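Local coordinates for glyoxylate-induced Protein (Pseudomonas aeruginosa, PDB 1SQ4) that is a two-domain cupin of unknown function that may act as a ureidoglycine aminohydrolase, the activity generally assigned to its family, at residues T21-F26 and E233-D238; L46-N51 and P84-N89; S62-T67 and H269-L274; I41-L46 and R53-A58. One frame throughout, in Å; residues are numbered along the deposited sequence.

Contact 1 (T21-F26 and E233-D238)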
loop_
_atom_site.group_PDB
_atom_site.type_symbol
_atom_site.label_atom_id
_atom_site.label_comp_id
_atom_site.label_asym_id
_atom_site.label_seq_id
_atom_site.Cartn_x
_atom_site.Cartn_y
_atom_site.Cartn_z
ATOM N N THR A 21 15.088 8.127 -11.030
ATOM C CA THR A 21 13.987 8.787 -10.332
ATOM C C THR A 21 14.509 9.832 -9.343
ATOM O O THR A 21 15.176 10.788 -9.746
ATOM C CB THR A 21 13.099 7.747 -9.589
ATOM O OG1 THR A 21 13.927 6.790 -8.910
ATOM C CG2 THR A 21 12.194 7.011 -10.581
ATOM N N ASP A 22 14.216 9.671 -8.055
ATOM C CA ASP A 22 14.682 10.648 -7.076
ATOM C C ASP A 22 14.452 10.196 -5.641
ATOM O O ASP A 22 13.455 9.547 -5.327
ATOM C CB ASP A 22 13.999 12.002 -7.328
ATOM C CG ASP A 22 14.707 13.158 -6.636
ATOM O OD1 ASP A 22 15.969 13.181 -6.617
ATOM O OD2 ASP A 22 13.998 14.060 -6.130
ATOM N N ARG A 23 15.388 10.556 -4.772
ATOM C CA ARG A 23 15.311 10.176 -3.373
ATOM C C ARG A 23 14.368 11.023 -2.522
ATOM O O ARG A 23 14.286 10.830 -1.310
ATOM C CB ARG A 23 16.725 10.168 -2.778
ATOM C CG ARG A 23 17.597 9.045 -3.325
ATOM C CD ARG A 23 18.951 8.997 -2.650
ATOM N NE ARG A 23 19.703 10.221 -2.893
ATOM C CZ ARG A 23 19.862 11.192 -2.004
ATOM N NH1 ARG A 23 19.329 11.084 -0.798
ATOM N NH2 ARG A 23 20.545 12.281 -2.329
ATOM N N ALA A 24 13.654 11.952 -3.160
ATOM C CA ALA A 24 12.700 12.828 -2.464
ATOM C C ALA A 24 11.570 12.000 -1.863
ATOM O O ALA A 24 10.945 11.193 -2.544
ATOM C CB ALA A 24 12.125 13.863 -3.426
HETATM N N MSE A 25 11.307 12.209 -0.585
HETATM C CA MSE A 25 10.274 11.458 0.086
HETATM C C MSE A 25 9.341 12.332 0.906
HETATM O O MSE A 25 9.712 13.413 1.364
HETATM C CB MSE A 25 10.910 10.396 0.983
HETATM C CG MSE A 25 11.108 9.036 0.318
HETATM SE SE MSE A 25 9.407 8.154 -0.127
HETATM C CE MSE A 25 9.246 8.712 -1.980
ATOM N N PHE A 26 8.117 11.856 1.085
ATOM C CA PHE A 26 7.125 12.584 1.866
ATOM C C PHE A 26 6.220 11.537 2.493
ATOM O O PHE A 26 5.399 10.937 1.813
ATOM C CB PHE A 26 6.317 13.520 0.952
ATOM C CG PHE A 26 7.154 14.580 0.287
ATOM C CD1 PHE A 26 7.624 15.672 1.011
ATOM C CD2 PHE A 26 7.497 14.473 -1.060
ATOM C CE1 PHE A 26 8.423 16.639 0.407
ATOM C CE2 PHE A 26 8.298 15.437 -1.676
ATOM C CZ PHE A 26 8.761 16.525 -0.938
ATOM N N GLU A 233 19.567 6.479 2.080
ATOM C CA GLU A 233 20.910 6.994 1.950
ATOM C C GLU A 233 20.809 8.502 1.875
ATOM O O GLU A 233 19.942 9.036 1.179
ATOM C CB GLU A 233 21.572 6.471 0.677
ATOM C CG GLU A 233 22.176 5.085 0.802
ATOM C CD GLU A 233 22.983 4.690 -0.421
ATOM O OE1 GLU A 233 22.378 4.452 -1.491
ATOM O OE2 GLU A 233 24.231 4.629 -0.310
ATOM N N VAL A 234 21.681 9.188 2.603
ATOM C CA VAL A 234 21.699 10.644 2.591
ATOM C C VAL A 234 23.139 11.119 2.485
ATOM O O VAL A 234 24.049 10.448 2.959
ATOM C CB VAL A 234 21.076 11.226 3.871
ATOM C CG1 VAL A 234 19.596 10.843 3.957
ATOM C CG2 VAL A 234 21.839 10.729 5.086
ATOM N N GLU A 235 23.346 12.272 1.861
ATOM C CA GLU A 235 24.692 12.819 1.709
ATOM C C GLU A 235 24.665 14.325 1.951
ATOM O O GLU A 235 23.595 14.901 2.143
ATOM C CB GLU A 235 25.213 12.538 0.303
ATOM C CG GLU A 235 24.323 13.119 -0.780
ATOM C CD GLU A 235 24.875 12.919 -2.174
ATOM O OE1 GLU A 235 24.217 13.387 -3.129
ATOM O OE2 GLU A 235 25.956 12.301 -2.318
ATOM N N ALA A 236 25.834 14.963 1.921
ATOM C CA ALA A 236 25.915 16.405 2.154
ATOM C C ALA A 236 25.013 17.182 1.212
ATOM O O ALA A 236 25.090 17.020 -0.001
ATOM C CB ALA A 236 27.342 16.882 2.008
ATOM N N GLY A 237 24.158 18.024 1.781
ATOM C CA GLY A 237 23.251 18.806 0.969
ATOM C C GLY A 237 21.812 18.339 1.101
ATOM O O GLY A 237 20.877 19.067 0.772
ATOM N N ASP A 238 21.629 17.114 1.576
ATOM C CA ASP A 238 20.288 16.591 1.743
ATOM C C ASP A 238 19.710 17.116 3.041
ATOM O O ASP A 238 20.440 17.378 3.995
ATOM C CB ASP A 238 20.288 15.058 1.745
ATOM C CG ASP A 238 20.721 14.468 0.407
ATOM O OD1 ASP A 238 20.813 15.224 -0.587
ATOM O OD2 ASP A 238 20.960 13.240 0.347
#

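Contact 2 (L46-N51 and P84-N89)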
loop_
_atom_site.group_PDB
_atom_site.type_symbol
_atom_site.label_atom_id
_atom_site.label_comp_id
_atom_site.label_asym_id
_atom_site.label_seq_id
_atom_site.Cartn_x
_atom_site.Cartn_y
_atom_site.Cartn_z
ATOM N N LEU A 46 14.477 38.626 -1.387
ATOM C CA LEU A 46 13.947 39.421 -0.296
ATOM C C LEU A 46 14.175 40.912 -0.547
ATOM O O LEU A 46 15.145 41.314 -1.194
ATOM C CB LEU A 46 14.574 39.003 1.041
ATOM C CG LEU A 46 14.221 37.610 1.572
ATOM C CD1 LEU A 46 15.089 37.301 2.792
ATOM C CD2 LEU A 46 12.719 37.520 1.934
ATOM N N PRO A 47 13.261 41.755 -0.054
ATOM C CA PRO A 47 13.385 43.199 -0.238
ATOM C C PRO A 47 14.621 43.713 0.428
ATOM O O PRO A 47 15.044 43.188 1.457
ATOM C CB PRO A 47 12.144 43.747 0.450
ATOM C CG PRO A 47 11.145 42.695 0.224
ATOM C CD PRO A 47 11.942 41.418 0.502
ATOM N N PHE A 48 15.200 44.745 -0.165
ATOM C CA PHE A 48 16.364 45.372 0.418
ATOM C C PHE A 48 17.633 44.517 0.371
ATOM O O PHE A 48 18.545 44.702 1.180
ATOM C CB PHE A 48 16.027 45.755 1.865
ATOM C CG PHE A 48 14.709 46.492 2.009
ATOM C CD1 PHE A 48 14.475 47.676 1.301
ATOM C CD2 PHE A 48 13.705 46.019 2.855
ATOM C CE1 PHE A 48 13.277 48.379 1.444
ATOM C CE2 PHE A 48 12.501 46.721 3.002
ATOM C CZ PHE A 48 12.285 47.904 2.290
ATOM N N TRP A 49 17.708 43.571 -0.556
ATOM C CA TRP A 49 18.920 42.764 -0.649
ATOM C C TRP A 49 19.594 42.938 -2.002
ATOM O O TRP A 49 18.965 42.760 -3.046
ATOM C CB TRP A 49 18.625 41.279 -0.396
ATOM C CG TRP A 49 18.390 40.918 1.057
ATOM C CD1 TRP A 49 17.242 41.100 1.774
ATOM C CD2 TRP A 49 19.329 40.309 1.952
ATOM N NE1 TRP A 49 17.408 40.637 3.063
ATOM C CE2 TRP A 49 18.682 40.148 3.198
ATOM C CE3 TRP A 49 20.656 39.883 1.823
ATOM C CZ2 TRP A 49 19.314 39.578 4.310
ATOM C CZ3 TRP A 49 21.292 39.313 2.934
ATOM C CH2 TRP A 49 20.614 39.168 4.163
ATOM N N ASP A 50 20.875 43.297 -1.973
ATOM C CA ASP A 50 21.648 43.490 -3.194
ATOM C C ASP A 50 22.445 42.242 -3.518
ATOM O O ASP A 50 23.078 41.650 -2.640
ATOM C CB ASP A 50 22.623 44.658 -3.040
ATOM C CG ASP A 50 22.020 45.819 -2.289
ATOM O OD1 ASP A 50 21.012 46.379 -2.783
ATOM O OD2 ASP A 50 22.551 46.167 -1.208
ATOM N N ASN A 51 22.411 41.866 -4.790
ATOM C CA ASN A 51 23.124 40.704 -5.302
ATOM C C ASN A 51 22.922 39.463 -4.461
ATOM O O ASN A 51 23.876 38.789 -4.088
ATOM C CB ASN A 51 24.615 41.027 -5.422
ATOM C CG ASN A 51 24.864 42.241 -6.291
ATOM O OD1 ASN A 51 24.256 42.384 -7.354
ATOM N ND2 ASN A 51 25.759 43.121 -5.850
ATOM N N PRO A 84 18.323 43.692 6.719
ATOM C CA PRO A 84 18.144 42.253 6.498
ATOM C C PRO A 84 16.852 41.650 7.043
ATOM O O PRO A 84 16.158 40.918 6.337
ATOM C CB PRO A 84 19.388 41.659 7.138
ATOM C CG PRO A 84 19.604 42.567 8.305
ATOM C CD PRO A 84 19.372 43.937 7.725
ATOM N N GLU A 85 16.522 41.957 8.291
ATOM C CA GLU A 85 15.309 41.423 8.891
ATOM C C GLU A 85 14.221 42.486 9.017
ATOM O O GLU A 85 14.487 43.608 9.441
ATOM C CB GLU A 85 15.618 40.838 10.273
ATOM C CG GLU A 85 14.441 40.119 10.896
ATOM C CD GLU A 85 14.010 38.926 10.072
ATOM O OE1 GLU A 85 14.817 37.982 9.960
ATOM O OE2 GLU A 85 12.883 38.939 9.531
ATOM N N GLN A 86 12.992 42.124 8.658
ATOM C CA GLN A 86 11.860 43.049 8.734
ATOM C C GLN A 86 10.954 42.723 9.904
ATOM O O GLN A 86 10.155 43.554 10.343
ATOM C CB GLN A 86 11.041 42.989 7.448
ATOM C CG GLN A 86 11.780 43.500 6.250
ATOM C CD GLN A 86 12.334 44.879 6.486
ATOM O OE1 GLN A 86 13.255 45.071 7.289
ATOM N NE2 GLN A 86 11.768 45.861 5.796
ATOM N N ASP A 87 11.094 41.499 10.401
ATOM C CA ASP A 87 10.283 41.014 11.507
ATOM C C ASP A 87 10.968 41.248 12.850
ATOM O O ASP A 87 12.002 40.652 13.148
ATOM C CB ASP A 87 10.004 39.521 11.313
ATOM C CG ASP A 87 8.884 39.011 12.196
ATOM O OD1 ASP A 87 8.846 39.368 13.400
ATOM O OD2 ASP A 87 8.050 38.237 11.684
ATOM N N PRO A 88 10.376 42.107 13.684
ATOM C CA PRO A 88 10.893 42.452 15.005
ATOM C C PRO A 88 10.939 41.295 16.003
ATOM O O PRO A 88 11.691 41.350 16.976
ATOM C CB PRO A 88 9.953 43.561 15.450
ATOM C CG PRO A 88 8.653 43.129 14.850
ATOM C CD PRO A 88 9.072 42.750 13.453
ATOM N N ASN A 89 10.141 40.255 15.776
ATOM C CA ASN A 89 10.130 39.116 16.689
ATOM C C ASN A 89 10.987 37.962 16.194
ATOM O O ASN A 89 11.164 36.960 16.888
ATOM C CB ASN A 89 8.709 38.611 16.911
ATOM C CG ASN A 89 7.833 39.632 17.568
ATOM O OD1 ASN A 89 7.015 40.282 16.911
ATOM N ND2 ASN A 89 8.002 39.798 18.875
#

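Contact 3 (S62-T67 and H269-L274)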
loop_
_atom_site.group_PDB
_atom_site.type_symbol
_atom_site.label_atom_id
_atom_site.label_comp_id
_atom_site.label_asym_id
_atom_site.label_seq_id
_atom_site.Cartn_x
_atom_site.Cartn_y
_atom_site.Cartn_z
ATOM N N SER A 62 3.110 18.995 5.579
ATOM C CA SER A 62 1.944 19.721 6.065
ATOM C C SER A 62 1.821 19.638 7.579
ATOM O O SER A 62 2.521 18.868 8.235
ATOM C CB SER A 62 0.670 19.167 5.424
ATOM O OG SER A 62 0.263 17.957 6.048
ATOM N N GLY A 63 0.931 20.452 8.131
ATOM C CA GLY A 63 0.721 20.429 9.563
ATOM C C GLY A 63 1.598 21.364 10.366
ATOM O O GLY A 63 1.904 22.469 9.929
ATOM N N PHE A 64 1.999 20.917 11.552
ATOM C CA PHE A 64 2.821 21.728 12.435
ATOM C C PHE A 64 4.256 21.811 11.944
ATOM O O PHE A 64 5.148 21.134 12.457
ATOM C CB PHE A 64 2.768 21.165 13.862
ATOM C CG PHE A 64 3.271 22.121 14.922
ATOM C CD1 PHE A 64 4.632 22.245 15.185
ATOM C CD2 PHE A 64 2.374 22.893 15.664
ATOM C CE1 PHE A 64 5.092 23.116 16.172
ATOM C CE2 PHE A 64 2.826 23.767 16.656
ATOM C CZ PHE A 64 4.186 23.879 16.908
ATOM N N ALA A 65 4.464 22.667 10.946
ATOM C CA ALA A 65 5.778 22.868 10.353
ATOM C C ALA A 65 5.973 24.310 9.903
ATOM O O ALA A 65 6.476 24.570 8.810
ATOM C CB ALA A 65 5.959 21.932 9.174
ATOM N N GLU A 66 5.572 25.247 10.752
ATOM C CA GLU A 66 5.729 26.652 10.435
ATOM C C GLU A 66 6.481 27.331 11.556
ATOM O O GLU A 66 6.451 28.542 11.684
ATOM C CB GLU A 66 4.369 27.304 10.267
ATOM C CG GLU A 66 3.439 26.569 9.333
ATOM C CD GLU A 66 2.096 27.252 9.247
ATOM O OE1 GLU A 66 2.045 28.388 8.716
ATOM O OE2 GLU A 66 1.097 26.663 9.726
ATOM N N THR A 67 7.162 26.548 12.380
ATOM C CA THR A 67 7.908 27.130 13.485
ATOM C C THR A 67 9.214 27.733 12.997
ATOM O O THR A 67 9.572 28.850 13.362
ATOM C CB THR A 67 8.243 26.094 14.561
ATOM O OG1 THR A 67 7.033 25.575 15.118
ATOM C CG2 THR A 67 9.072 26.728 15.655
ATOM N N HIS A 269 6.991 26.031 27.061
ATOM C CA HIS A 269 5.788 25.207 27.174
ATOM C C HIS A 269 5.316 24.859 25.775
ATOM O O HIS A 269 5.666 25.544 24.817
ATOM C CB HIS A 269 4.648 25.958 27.874
ATOM C CG HIS A 269 4.581 25.742 29.352
ATOM N ND1 HIS A 269 4.438 24.498 29.924
ATOM C CD2 HIS A 269 4.622 26.624 30.381
ATOM C CE1 HIS A 269 4.396 24.617 31.240
ATOM N NE2 HIS A 269 4.507 25.899 31.541
HETATM N N MSE A 270 4.506 23.809 25.662
HETATM C CA MSE A 270 3.962 23.388 24.372
HETATM C C MSE A 270 2.777 24.281 23.997
HETATM O O MSE A 270 1.897 24.520 24.817
HETATM C CB MSE A 270 3.509 21.930 24.443
HETATM C CG MSE A 270 4.636 20.931 24.613
HETATM SE SE MSE A 270 5.876 20.908 23.113
HETATM C CE MSE A 270 7.248 22.040 23.861
ATOM N N ARG A 271 2.754 24.773 22.760
ATOM C CA ARG A 271 1.667 25.646 22.318
ATOM C C ARG A 271 0.309 24.954 22.329
ATOM O O ARG A 271 0.130 23.920 21.699
ATOM C CB ARG A 271 1.953 26.213 20.917
ATOM C CG ARG A 271 2.591 25.238 19.926
ATOM C CD ARG A 271 4.141 25.222 19.985
ATOM N NE ARG A 271 4.751 26.273 19.162
ATOM C CZ ARG A 271 6.042 26.328 18.824
ATOM N NH1 ARG A 271 6.491 27.326 18.068
ATOM N NH2 ARG A 271 6.889 25.392 19.232
ATOM N N LEU A 272 -0.649 25.536 23.045
ATOM C CA LEU A 272 -1.991 24.967 23.140
ATOM C C LEU A 272 -3.036 25.825 22.440
ATOM O O LEU A 272 -3.018 27.044 22.559
ATOM C CB LEU A 272 -2.388 24.806 24.606
ATOM C CG LEU A 272 -1.485 23.919 25.463
ATOM C CD1 LEU A 272 -1.960 23.969 26.904
ATOM C CD2 LEU A 272 -1.486 22.494 24.930
ATOM N N THR A 273 -3.951 25.195 21.712
ATOM C CA THR A 273 -4.992 25.946 21.026
ATOM C C THR A 273 -5.659 26.903 22.011
ATOM O O THR A 273 -5.811 26.588 23.188
ATOM C CB THR A 273 -6.051 24.999 20.370
ATOM O OG1 THR A 273 -7.244 25.737 20.083
ATOM C CG2 THR A 273 -6.385 23.835 21.273
ATOM N N LEU A 274 -6.031 28.082 21.525
ATOM C CA LEU A 274 -6.660 29.095 22.367
ATOM C C LEU A 274 -8.178 29.004 22.309
ATOM O O LEU A 274 -8.751 28.880 21.234
ATOM C CB LEU A 274 -6.233 30.484 21.902
ATOM C CG LEU A 274 -4.739 30.680 21.616
ATOM C CD1 LEU A 274 -4.524 32.020 20.922
ATOM C CD2 LEU A 274 -3.957 30.600 22.911
#

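Contact 4 (I41-L46 and R53-A58)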
loop_
_atom_site.group_PDB
_atom_site.type_symbol
_atom_site.label_atom_id
_atom_site.label_comp_id
_atom_site.label_asym_id
_atom_site.label_seq_id
_atom_site.Cartn_x
_atom_site.Cartn_y
_atom_site.Cartn_z
ATOM N N ILE A 41 16.511 28.241 -11.288
ATOM C CA ILE A 41 15.166 28.788 -11.489
ATOM C C ILE A 41 14.198 28.599 -10.346
ATOM O O ILE A 41 13.003 28.879 -10.483
ATOM C CB ILE A 41 14.482 28.227 -12.755
ATOM C CG1 ILE A 41 14.709 26.730 -12.854
ATOM C CG2 ILE A 41 14.989 28.954 -13.984
ATOM C CD1 ILE A 41 14.103 25.959 -11.736
ATOM N N VAL A 42 14.693 28.129 -9.213
ATOM C CA VAL A 42 13.799 27.907 -8.098
ATOM C C VAL A 42 14.210 28.740 -6.885
ATOM O O VAL A 42 13.643 28.593 -5.798
ATOM C CB VAL A 42 13.742 26.402 -7.780
ATOM C CG1 VAL A 42 15.060 25.943 -7.221
ATOM C CG2 VAL A 42 12.608 26.111 -6.839
ATOM N N THR A 43 15.178 29.636 -7.095
ATOM C CA THR A 43 15.669 30.515 -6.037
ATOM C C THR A 43 14.656 31.593 -5.677
ATOM O O THR A 43 13.734 31.858 -6.436
ATOM C CB THR A 43 17.016 31.208 -6.416
ATOM O OG1 THR A 43 16.967 31.672 -7.770
ATOM C CG2 THR A 43 18.182 30.255 -6.241
ATOM N N SER A 44 14.833 32.208 -4.509
ATOM C CA SER A 44 13.919 33.251 -4.035
ATOM C C SER A 44 14.637 34.568 -3.740
ATOM O O SER A 44 15.863 34.659 -3.819
ATOM C CB SER A 44 13.191 32.775 -2.771
ATOM O OG SER A 44 12.556 31.523 -2.986
ATOM N N HIS A 45 13.862 35.578 -3.365
ATOM C CA HIS A 45 14.416 36.893 -3.095
ATOM C C HIS A 45 13.765 37.643 -1.928
ATOM O O HIS A 45 12.644 37.337 -1.523
ATOM C CB HIS A 45 14.304 37.724 -4.371
ATOM C CG HIS A 45 14.986 37.103 -5.547
ATOM N ND1 HIS A 45 16.344 37.218 -5.761
ATOM C CD2 HIS A 45 14.518 36.302 -6.533
ATOM C CE1 HIS A 45 16.680 36.515 -6.824
ATOM N NE2 HIS A 45 15.591 35.945 -7.312
ATOM N N LEU A 46 14.477 38.626 -1.387
ATOM C CA LEU A 46 13.947 39.421 -0.296
ATOM C C LEU A 46 14.175 40.912 -0.547
ATOM O O LEU A 46 15.145 41.314 -1.194
ATOM C CB LEU A 46 14.574 39.003 1.041
ATOM C CG LEU A 46 14.221 37.610 1.572
ATOM C CD1 LEU A 46 15.089 37.301 2.792
ATOM C CD2 LEU A 46 12.719 37.520 1.934
ATOM N N ARG A 53 20.632 35.724 -3.798
ATOM C CA ARG A 53 19.767 34.660 -4.285
ATOM C C ARG A 53 19.793 33.624 -3.149
ATOM O O ARG A 53 20.833 33.423 -2.521
ATOM C CB ARG A 53 20.319 34.077 -5.593
ATOM C CG ARG A 53 21.681 33.384 -5.444
ATOM C CD ARG A 53 22.434 33.180 -6.773
ATOM N NE ARG A 53 21.672 32.421 -7.771
ATOM C CZ ARG A 53 22.046 31.253 -8.299
ATOM N NH1 ARG A 53 23.189 30.661 -7.941
ATOM N NH2 ARG A 53 21.265 30.679 -9.202
HETATM N N MSE A 54 18.659 32.993 -2.862
HETATM C CA MSE A 54 18.607 32.007 -1.788
HETATM C C MSE A 54 17.676 30.844 -2.091
HETATM O O MSE A 54 16.723 30.961 -2.862
HETATM C CB MSE A 54 18.154 32.661 -0.475
HETATM C CG MSE A 54 16.732 33.201 -0.506
HETATM SE SE MSE A 54 16.166 34.130 1.114
HETATM C CE MSE A 54 14.360 33.426 1.299
ATOM N N TRP A 55 17.969 29.724 -1.456
ATOM C CA TRP A 55 17.181 28.532 -1.603
ATOM C C TRP A 55 16.370 28.404 -0.342
ATOM O O TRP A 55 16.934 28.396 0.752
ATOM C CB TRP A 55 18.103 27.341 -1.799
ATOM C CG TRP A 55 18.529 27.260 -3.211
ATOM C CD1 TRP A 55 17.778 26.813 -4.259
ATOM C CD2 TRP A 55 19.770 27.711 -3.770
ATOM N NE1 TRP A 55 18.469 26.957 -5.435
ATOM C CE2 TRP A 55 19.696 27.506 -5.164
ATOM C CE3 TRP A 55 20.932 28.273 -3.233
ATOM C CZ2 TRP A 55 20.746 27.839 -6.031
ATOM C CZ3 TRP A 55 21.975 28.606 -4.093
ATOM C CH2 TRP A 55 21.873 28.387 -5.477
ATOM N N VAL A 56 15.046 28.348 -0.483
ATOM C CA VAL A 56 14.171 28.243 0.681
ATOM C C VAL A 56 13.935 26.789 1.051
ATOM O O VAL A 56 13.902 25.907 0.194
ATOM C CB VAL A 56 12.788 28.923 0.442
ATOM C CG1 VAL A 56 11.980 28.892 1.726
ATOM C CG2 VAL A 56 12.962 30.363 -0.008
ATOM N N ILE A 57 13.785 26.546 2.344
ATOM C CA ILE A 57 13.533 25.206 2.849
ATOM C C ILE A 57 12.685 25.342 4.102
ATOM O O ILE A 57 13.196 25.425 5.212
ATOM C CB ILE A 57 14.852 24.469 3.170
ATOM C CG1 ILE A 57 14.591 23.255 4.058
ATOM C CG2 ILE A 57 15.783 25.387 3.897
ATOM C CD1 ILE A 57 13.622 22.276 3.473
ATOM N N ALA A 58 11.376 25.395 3.901
ATOM C CA ALA A 58 10.428 25.526 5.001
ATOM C C ALA A 58 9.210 24.669 4.656
ATOM O O ALA A 58 9.073 24.227 3.522
ATOM C CB ALA A 58 10.028 26.986 5.156
#

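Contact 1 (T21-F26 and E233-D238)
Arg23 reaches over to Asp238 and closes on one carboxylate oxygen with both of its terminal nitrogens. Arg23 NH1 and NH2 each lie 2.9 Å from Asp238 OD2, an end-on salt bridge to a single acceptor; a weak further bond links Arg23 NH2 to Asp238 OD1 at 3.4 Å. The guanidinium and carboxylate planes are turned 37° against each other. NH2 comes to OD2 on the syn side, somewhat out of the carboxylate plane, while NH1 arrives from above it. What steers the group there is a bend about the CG-CD bond of Arg23 (chi3 -63°), after a first part of the chain that runs straight out. Asp238 ends the type II turn that starts at Glu235 and joins strands 230-235 and 239-244 in the second cupin domain. The turn holds its own carboxylate: Glu235 N donates to Asp238 OD2 at 3.0 Å, so three N-H donors converge on that oxygen, which would probably favour its negative charge. The backbone N of Lys35 hydrogen-bonds the other oxygen, OD1. The extended side chain of Glu235 enlarges the charge network, its OE1 forming a long salt bridge with Arg23 NH2 at 3.9 Å.

Contact 2 (L46-N51 and P84-N89)
The Phe48 ring meets the amide end of Gln86 at its edge, near the ring plane, and the two flat groups stand 69° apart; Gln86 CD is 3.9 Å from Phe48 CE2. Lys83 adds a cation-pi contact to the same ring. The indole of Trp49 takes Pro84 obliquely, with Trp49 CZ2 at 3.5 Å from Pro84 CB, and the two side chains cross at about a right angle. These are loop-to-loop contacts in the first cupin domain: 46-51 leads into strand 52-57, while the loop holding 84-89 joins strands 79-81 and 90-98. Phe48 and Trp49 are the third and fourth residues of a type II turn that starts at Leu46; its closing bond, from Trp49 N to Leu46 O at 3.5 Å, is weak. Gln86 bends at its second torsion (chi2 -53°), which folds its amide back toward Phe48; a bound thiocyanate, probably from the crystallisation liquor, sits beside this side chain. Glu85 turns away from 46-51 and pairs with Arg142. Its OE2 uses the anti lone pair to accept from Asp87 N at 3.2 Å. Asp87 in turn opens an Asx turn, its OD1 receiving Asn89 N at 2.8 Å, nearly along the C-O axis.

Contact 3 (S62-T67 and H269-L274)
Phe64 points the edge of its ring at the guanidinium of Arg271. CZ of Phe64 sits over one face of that group, 3.3 Å from Arg271 NE and displaced toward the rim, and the two planes are 81° apart, almost perpendicular. The aliphatic part of the arginine lies along the same ring edge, with Arg271 CG 3.6 Å from Phe64 CE2. Thr67 comes over the same face of the guanidinium. Its CG2 touches Arg271 NH1 at 3.6 Å, and its hydroxyl OG1 is 3.5 Å from that nitrogen but at too poor an angle to bond. The arginine is folded at both its second and third torsions (chi2 -88°, chi3 -85°), which turns the guanidinium back across Phe64 toward Thr67. Its strongest polar partner is Asp265, in a salt bridge with NH2. On the other side of the contact, Phe64 is the centre of an inverse gamma turn, whose bond from Ala65 N to Gly63 O is weak. Arg59 of the fourth subunit makes a cation-pi contact with the Phe64 ring. His269 and Thr273 also bond to that subunit, through its Tyr71 and His144: this is a C-terminal tail laid along a subunit interface of the cupin assembly.

Contact 4 (I41-L46 and R53-A58)
Thr43 sets its methyl over the face of the Trp55 indole, and Val42 comes at the edge of the same ring. The platform is strand 52-57, an outermost strand of the six-stranded antiparallel sheet in the first cupin domain, and 41-46 runs roughly crosswise to it. Thr43 CG2 is 3.6 Å from the centroid of the five-membered ring and 27° off its normal, a CH-pi contact. Val42 CG1 lies near the ring plane, 4.1 Å from Trp55 CD1. The threonine torsion (chi1 43°) places OG1 between the backbone N and the carbonyl carbon, where it bonds Asp40 O, and leaves CG2 to meet the indole. Trp55 NE1 in turn bonds Arg39 O, a link that should limit the rotation of the ring. Arg53, on the same face of the strand as Trp55, sets one face of its guanidinium toward Trp55 CZ2, while Glu74 and Asp40 hold its nitrogens by salt bridges. On the other face of the strand, Leu46 and selenomethionine Met54 cross at about a right angle, Leu46 CD1 touching Met54 SE at 3.7 Å. Val56 stands on that face too, its CG2 3.7 Å from Ser44 CB. The backbones meet in a single antiparallel bridge, a hydrogen-bonded pair of Ser44 and Met54. Met54 N returns a weak bond to Ser44 O at 3.4 Å, whereas Ser44 N donates to Met54 O at 2.8 Å, in the carbonyl plane and with 161° at the hydrogen.

From the N terminus, 21-26 is the first half of contact 1, which closes a long loop at 233-238 and ties the start of the chain to the second cupin domain. Contacts 2 and 4 both fall within that span. First 41-46 folds onto 53-58 in contact 4, which closes the shortest loop of the four. Contact 2 starts at Leu46, shared with contact 4, and closes at 84-89 in the first cupin domain, so contacts 2 and 4 cross. Contact 3 opens at 62-67, after contact 4 has closed, and ends in the C-terminal tail at 269-274; it crosses both contact 2 and contact 1. All four also touch the second subunit.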